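Side-chain contacts in STIL N-terminal domain-containing protein (Trichoplax adhaerens, PDB 5OI9), which probably takes part in centriole assembly as STIL does, this N-terminal domain being the part that may bind CEP85: residues G75-N80 against V85-D90; I89-P94 against A112-D117. All blocks are in the same frame, centred on the assembly; numbering follows the deposited sequence.

Contact 1 (G75-N80 against V85-D90)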
loop_
_atom_site.group_PDB
_atom_site.type_symbol
_atom_site.label_atom_id
_atom_site.label_comp_id
_atom_site.label_asym_id
_atom_site.label_seq_id
_atom_site.Cartn_x
_atom_site.Cartn_y
_atom_site.Cartn_z
ATOM N N GLY A 75 -4.130 0.134 11.648
ATOM C CA GLY A 75 -4.294 -1.216 11.154
ATOM C C GLY A 75 -2.974 -1.803 10.697
ATOM O O GLY A 75 -1.929 -1.151 10.738
ATOM N N SER A 76 -3.045 -3.058 10.264
ATOM C CA SER A 76 -1.906 -3.753 9.689
ATOM C C SER A 76 -2.303 -4.309 8.330
ATOM O O SER A 76 -3.465 -4.654 8.097
ATOM C CB SER A 76 -1.416 -4.885 10.601
ATOM O OG SER A 76 -2.437 -5.846 10.800
ATOM N N LEU A 77 -1.326 -4.387 7.431
ATOM C CA LEU A 77 -1.536 -4.887 6.078
ATOM C C LEU A 77 -1.053 -6.331 6.003
ATOM O O LEU A 77 0.114 -6.612 6.293
ATOM C CB LEU A 77 -0.805 -4.008 5.063
ATOM C CG LEU A 77 -1.013 -4.315 3.578
ATOM C CD1 LEU A 77 -1.039 -3.025 2.776
ATOM C CD2 LEU A 77 0.078 -5.237 3.054
ATOM N N ASN A 78 -1.948 -7.236 5.610
ATOM C CA ASN A 78 -1.654 -8.661 5.550
ATOM C C ASN A 78 -2.009 -9.209 4.176
ATOM O O ASN A 78 -2.969 -8.757 3.543
ATOM C CB ASN A 78 -2.413 -9.431 6.641
ATOM C CG ASN A 78 -2.250 -8.805 8.018
ATOM O OD1 ASN A 78 -1.190 -8.905 8.638
ATOM N ND2 ASN A 78 -3.305 -8.154 8.506
ATOM N N ILE A 79 -1.224 -10.182 3.717
ATOM C CA ILE A 79 -1.385 -10.802 2.407
ATOM C C ILE A 79 -1.417 -12.308 2.629
ATOM O O ILE A 79 -0.442 -12.877 3.135
ATOM C CB ILE A 79 -0.246 -10.411 1.452
ATOM C CG1 ILE A 79 -0.060 -8.894 1.445
ATOM C CG2 ILE A 79 -0.537 -10.881 0.049
ATOM C CD1 ILE A 79 1.112 -8.429 0.609
ATOM N N ASN A 80 -2.526 -12.956 2.264
ATOM C CA ASN A 80 -2.641 -14.293 2.837
ATOM C C ASN A 80 -2.964 -15.416 1.853
ATOM O O ASN A 80 -2.419 -16.510 2.008
ATOM C CB ASN A 80 -3.667 -14.261 4.001
ATOM C CG ASN A 80 -4.955 -13.539 3.650
ATOM O OD1 ASN A 80 -5.041 -12.827 2.648
ATOM N ND2 ASN A 80 -5.967 -13.709 4.495
ATOM N N VAL A 85 -4.939 -9.033 -0.424
ATOM C CA VAL A 85 -4.573 -8.004 0.541
ATOM C C VAL A 85 -5.741 -7.754 1.485
ATOM O O VAL A 85 -6.876 -7.539 1.043
ATOM C CB VAL A 85 -4.159 -6.707 -0.172
ATOM C CG1 VAL A 85 -3.731 -5.663 0.843
ATOM C CG2 VAL A 85 -3.045 -6.982 -1.165
ATOM N N ILE A 86 -5.457 -7.773 2.786
ATOM C CA ILE A 86 -6.439 -7.505 3.829
ATOM C C ILE A 86 -5.845 -6.498 4.802
ATOM O O ILE A 86 -4.693 -6.648 5.228
ATOM C CB ILE A 86 -6.849 -8.790 4.575
ATOM C CG1 ILE A 86 -7.513 -9.782 3.618
ATOM C CG2 ILE A 86 -7.776 -8.461 5.740
ATOM C CD1 ILE A 86 -7.981 -11.056 4.287
ATOM N N ILE A 87 -6.621 -5.476 5.149
ATOM C CA ILE A 87 -6.241 -4.505 6.170
ATOM C C ILE A 87 -6.990 -4.858 7.448
ATOM O O ILE A 87 -8.226 -4.887 7.461
ATOM C CB ILE A 87 -6.547 -3.065 5.729
ATOM C CG1 ILE A 87 -5.930 -2.776 4.357
ATOM C CG2 ILE A 87 -6.043 -2.069 6.765
ATOM C CD1 ILE A 87 -4.436 -2.978 4.308
ATOM N N ASN A 88 -6.250 -5.130 8.519
ATOM C CA ASN A 88 -6.830 -5.506 9.808
ATOM C C ASN A 88 -6.765 -4.291 10.727
ATOM O O ASN A 88 -5.702 -3.957 11.253
ATOM C CB ASN A 88 -6.092 -6.699 10.407
ATOM C CG ASN A 88 -6.791 -7.267 11.632
ATOM O OD1 ASN A 88 -8.018 -7.252 11.724
ATOM N ND2 ASN A 88 -6.009 -7.767 12.581
ATOM N N ILE A 89 -7.907 -3.639 10.927
ATOM C CA ILE A 89 -8.000 -2.424 11.730
ATOM C C ILE A 89 -8.490 -2.804 13.121
ATOM O O ILE A 89 -9.606 -3.317 13.275
ATOM C CB ILE A 89 -8.939 -1.395 11.079
ATOM C CG1 ILE A 89 -8.478 -1.077 9.656
ATOM C CG2 ILE A 89 -9.015 -0.132 11.921
ATOM C CD1 ILE A 89 -9.344 -0.054 8.947
ATOM N N ASP A 90 -7.666 -2.540 14.143
ATOM C CA ASP A 90 -8.009 -2.957 15.499
ATOM C C ASP A 90 -7.564 -1.974 16.578
ATOM O O ASP A 90 -7.598 -2.328 17.763
ATOM C CB ASP A 90 -7.408 -4.337 15.797
ATOM C CG ASP A 90 -5.889 -4.324 15.811
ATOM O OD1 ASP A 90 -5.292 -3.445 15.153
ATOM O OD2 ASP A 90 -5.291 -5.192 16.480
#

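Contact 2 (I89-P94 against A112-D117)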
loop_
_atom_site.group_PDB
_atom_site.type_symbol
_atom_site.label_atom_id
_atom_site.label_comp_id
_atom_site.label_asym_id
_atom_site.label_seq_id
_atom_site.Cartn_x
_atom_site.Cartn_y
_atom_site.Cartn_z
ATOM N N ILE A 89 -7.907 -3.639 10.927
ATOM C CA ILE A 89 -8.000 -2.424 11.730
ATOM C C ILE A 89 -8.490 -2.804 13.121
ATOM O O ILE A 89 -9.606 -3.317 13.275
ATOM C CB ILE A 89 -8.939 -1.395 11.079
ATOM C CG1 ILE A 89 -8.478 -1.077 9.656
ATOM C CG2 ILE A 89 -9.015 -0.132 11.921
ATOM C CD1 ILE A 89 -9.344 -0.054 8.947
ATOM N N ASP A 90 -7.666 -2.540 14.143
ATOM C CA ASP A 90 -8.009 -2.957 15.499
ATOM C C ASP A 90 -7.564 -1.974 16.578
ATOM O O ASP A 90 -7.598 -2.328 17.763
ATOM C CB ASP A 90 -7.408 -4.337 15.797
ATOM C CG ASP A 90 -5.889 -4.324 15.811
ATOM O OD1 ASP A 90 -5.292 -3.445 15.153
ATOM O OD2 ASP A 90 -5.291 -5.192 16.480
ATOM N N ARG A 91 -7.157 -0.757 16.223
ATOM C CA ARG A 91 -6.669 0.197 17.209
ATOM C C ARG A 91 -7.232 1.579 16.923
ATOM O O ARG A 91 -7.193 2.046 15.781
ATOM C CB ARG A 91 -5.138 0.251 17.218
ATOM C CG ARG A 91 -4.478 -0.906 17.942
ATOM C CD ARG A 91 -2.998 -0.936 17.635
ATOM N NE ARG A 91 -2.759 -1.283 16.238
ATOM C CZ ARG A 91 -1.728 -0.846 15.526
ATOM N NH1 ARG A 91 -0.839 -0.028 16.075
ATOM N NH2 ARG A 91 -1.592 -1.216 14.258
ATOM N N PHE A 92 -7.749 2.223 17.964
ATOM C CA PHE A 92 -8.188 3.607 17.900
ATOM C C PHE A 92 -7.117 4.507 18.498
ATOM O O PHE A 92 -6.478 4.154 19.493
ATOM C CB PHE A 92 -9.510 3.801 18.643
ATOM C CG PHE A 92 -9.844 5.238 18.921
ATOM C CD1 PHE A 92 -10.279 6.071 17.905
ATOM C CD2 PHE A 92 -9.719 5.758 20.200
ATOM C CE1 PHE A 92 -10.585 7.393 18.157
ATOM C CE2 PHE A 92 -10.023 7.080 20.458
ATOM C CZ PHE A 92 -10.458 7.900 19.437
ATOM N N ASP A 93 -6.926 5.669 17.887
ATOM C CA ASP A 93 -5.903 6.611 18.325
ATOM C C ASP A 93 -6.418 8.033 18.147
ATOM O O ASP A 93 -6.630 8.479 17.011
ATOM C CB ASP A 93 -4.609 6.395 17.538
ATOM C CG ASP A 93 -3.474 7.284 18.014
ATOM O OD1 ASP A 93 -3.602 7.906 19.090
ATOM O OD2 ASP A 93 -2.449 7.359 17.305
ATOM N N PRO A 94 -6.642 8.770 19.238
ATOM C CA PRO A 94 -7.123 10.154 19.095
ATOM C C PRO A 94 -6.137 11.055 18.379
ATOM O O PRO A 94 -6.552 12.018 17.722
ATOM C CB PRO A 94 -7.344 10.603 20.548
ATOM C CG PRO A 94 -7.411 9.337 21.347
ATOM C CD PRO A 94 -6.508 8.370 20.646
ATOM N N ALA A 112 1.828 7.548 18.403
ATOM C CA ALA A 112 3.138 6.930 18.222
ATOM C C ALA A 112 3.068 6.021 17.004
ATOM O O ALA A 112 2.467 4.943 17.063
ATOM C CB ALA A 112 3.564 6.154 19.467
ATOM N N VAL A 113 3.678 6.454 15.902
ATOM C CA VAL A 113 3.639 5.682 14.665
ATOM C C VAL A 113 4.536 4.459 14.810
ATOM O O VAL A 113 5.752 4.581 15.002
ATOM C CB VAL A 113 4.060 6.542 13.467
ATOM C CG1 VAL A 113 3.964 5.736 12.180
ATOM C CG2 VAL A 113 3.203 7.795 13.388
ATOM N N ILE A 114 3.937 3.277 14.721
ATOM C CA ILE A 114 4.674 2.016 14.743
ATOM C C ILE A 114 5.005 1.635 13.305
ATOM O O ILE A 114 4.159 1.805 12.416
ATOM C CB ILE A 114 3.864 0.910 15.441
ATOM C CG1 ILE A 114 3.609 1.268 16.905
ATOM C CG2 ILE A 114 4.564 -0.437 15.333
ATOM C CD1 ILE A 114 2.812 0.222 17.654
ATOM N N PRO A 115 6.212 1.146 13.019
ATOM C CA PRO A 115 6.477 0.594 11.685
ATOM C C PRO A 115 5.553 -0.581 11.397
ATOM O O PRO A 115 5.382 -1.478 12.224
ATOM C CB PRO A 115 7.947 0.163 11.761
ATOM C CG PRO A 115 8.258 0.081 13.224
ATOM C CD PRO A 115 7.412 1.132 13.871
ATOM N N GLY A 116 4.943 -0.559 10.214
ATOM C CA GLY A 116 3.919 -1.516 9.861
ATOM C C GLY A 116 2.499 -1.041 10.091
ATOM O O GLY A 116 1.559 -1.800 9.824
ATOM N N ASP A 117 2.315 0.185 10.574
ATOM C CA ASP A 117 0.982 0.707 10.838
ATOM C C ASP A 117 0.375 1.284 9.566
ATOM O O ASP A 117 0.990 2.120 8.896
ATOM C CB ASP A 117 1.031 1.786 11.919
ATOM C CG ASP A 117 0.924 1.218 13.318
ATOM O OD1 ASP A 117 0.706 -0.005 13.447
ATOM O OD2 ASP A 117 1.051 1.998 14.286
#

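Contact 1 (G75-N80 against V85-D90)
Leu77 and Ile87 meet where CD1 of Ile87 reaches across to CD1 of Leu77 at 3.7 Å, touching CG and CB of the same leucine as well. The leucine branch lies beside its own carbonyl carbon, with CG anti to the backbone N (chi1 -175°), and from there CG also packs against CG1 of Val85 at 4.1 Å. Ile79 adds a looser apolar touch on Val85 CG2.

On the other face the contacts are more polar. The ND2 of Asn78 comes within 3.7 Å of Asn88 CB and makes a weak hydrogen bond to Ser76 OG, two residues back on its own strand, while OG sits 3.8 Å from that same CB.

Two pairs of backbone hydrogen bonds, Ser76 with Asn88 and Asn78 with Ile86, alternate with the non-hydrogen-bonded pairs and define an antiparallel beta hairpin of strands 69-79 and 85-97. Asn78 N reaches Ile86 O at 2.8 Å, and Ser76 N reaches Asn88 O at 3.0 Å. At Gly75 the strands close to 3.9 Å between its CA and Ile89 CA, and a beta carbon there would press on Asn88 O and on the side chains of Ile89 and Ile87.

Farther out, strand 39-44 bonds to the backbone of Ile87 and Ile89, and Ile162 and Leu166 pack on Leu77.

Contact 2 (I89-P94 against A112-D117)
Arg91 and Asp117 carry the charged part of this contact. The Arg91 chain, bent at chi3 (-68°), brings its guanidinium end-on to the carboxylate, both terminal nitrogens converging on one oxygen: Arg91 NH2 lies 2.7 Å from Asp117 OD1, and Arg91 NH1 lies 3.0 Å from that same OD1. OD1 sits in the guanidinium plane, yet the arginine comes to it from one face of the carboxylate, the two planes being 48° apart. A weak bond from NH1 to OD2 completes the salt bridge. Arg91 NE also faces Asp90 OD1 at 3.5 Å, so two carboxylates lie at the edge of the Arg91 guanidinium and probably limit its rotation.

Among hydrogen bonds within 112-117, the backbone N of Ile114 donates to Asp117 OD2 at 3.2 Å from above the carboxylate plane, and Asp117 N returns to Ile114 O. Replacing Asp117 by alanine is likely to leave the guanidinium with Asp90 as its acidic partner in this contact and Ile114 N without the carboxylate acceptor.

Van der Waals contact is slight: the Ile114 CD1 methyl lies 4.0 Å from Arg91 NH1. Asp93, whose OD1 bonds to Thr111, only borders Ala112.

The arrangement joins a classic beta bulge, Asp90 and Arg91 opposite Leu74, to a type II turn from Ile114 to Asp117.

Contact 1 comes first along the chain, and contact 2 starts on the strand where it finishes: both use strand 85-97 and share Ile89 and Asp90. Their centres lie about 12 Å apart. Contact 1 pairs neighbouring strands 69-79 and 85-97 within a mixed sheet, while contact 2 reaches from the second of these to the loop that runs from strand 108-109 to strand 118-126. That later strand flanks 69-79 on its other side, so the loop leads back into the same sheet. The two meet in packing, with Gly75 O 3.5 Å from Arg91 NH2. Strand 85-97 is thus hydrogen-bonded to 69-79 in contact 1 and salt-bridged to the loop before 118-126 in contact 2, all within the STIL N-terminal domain.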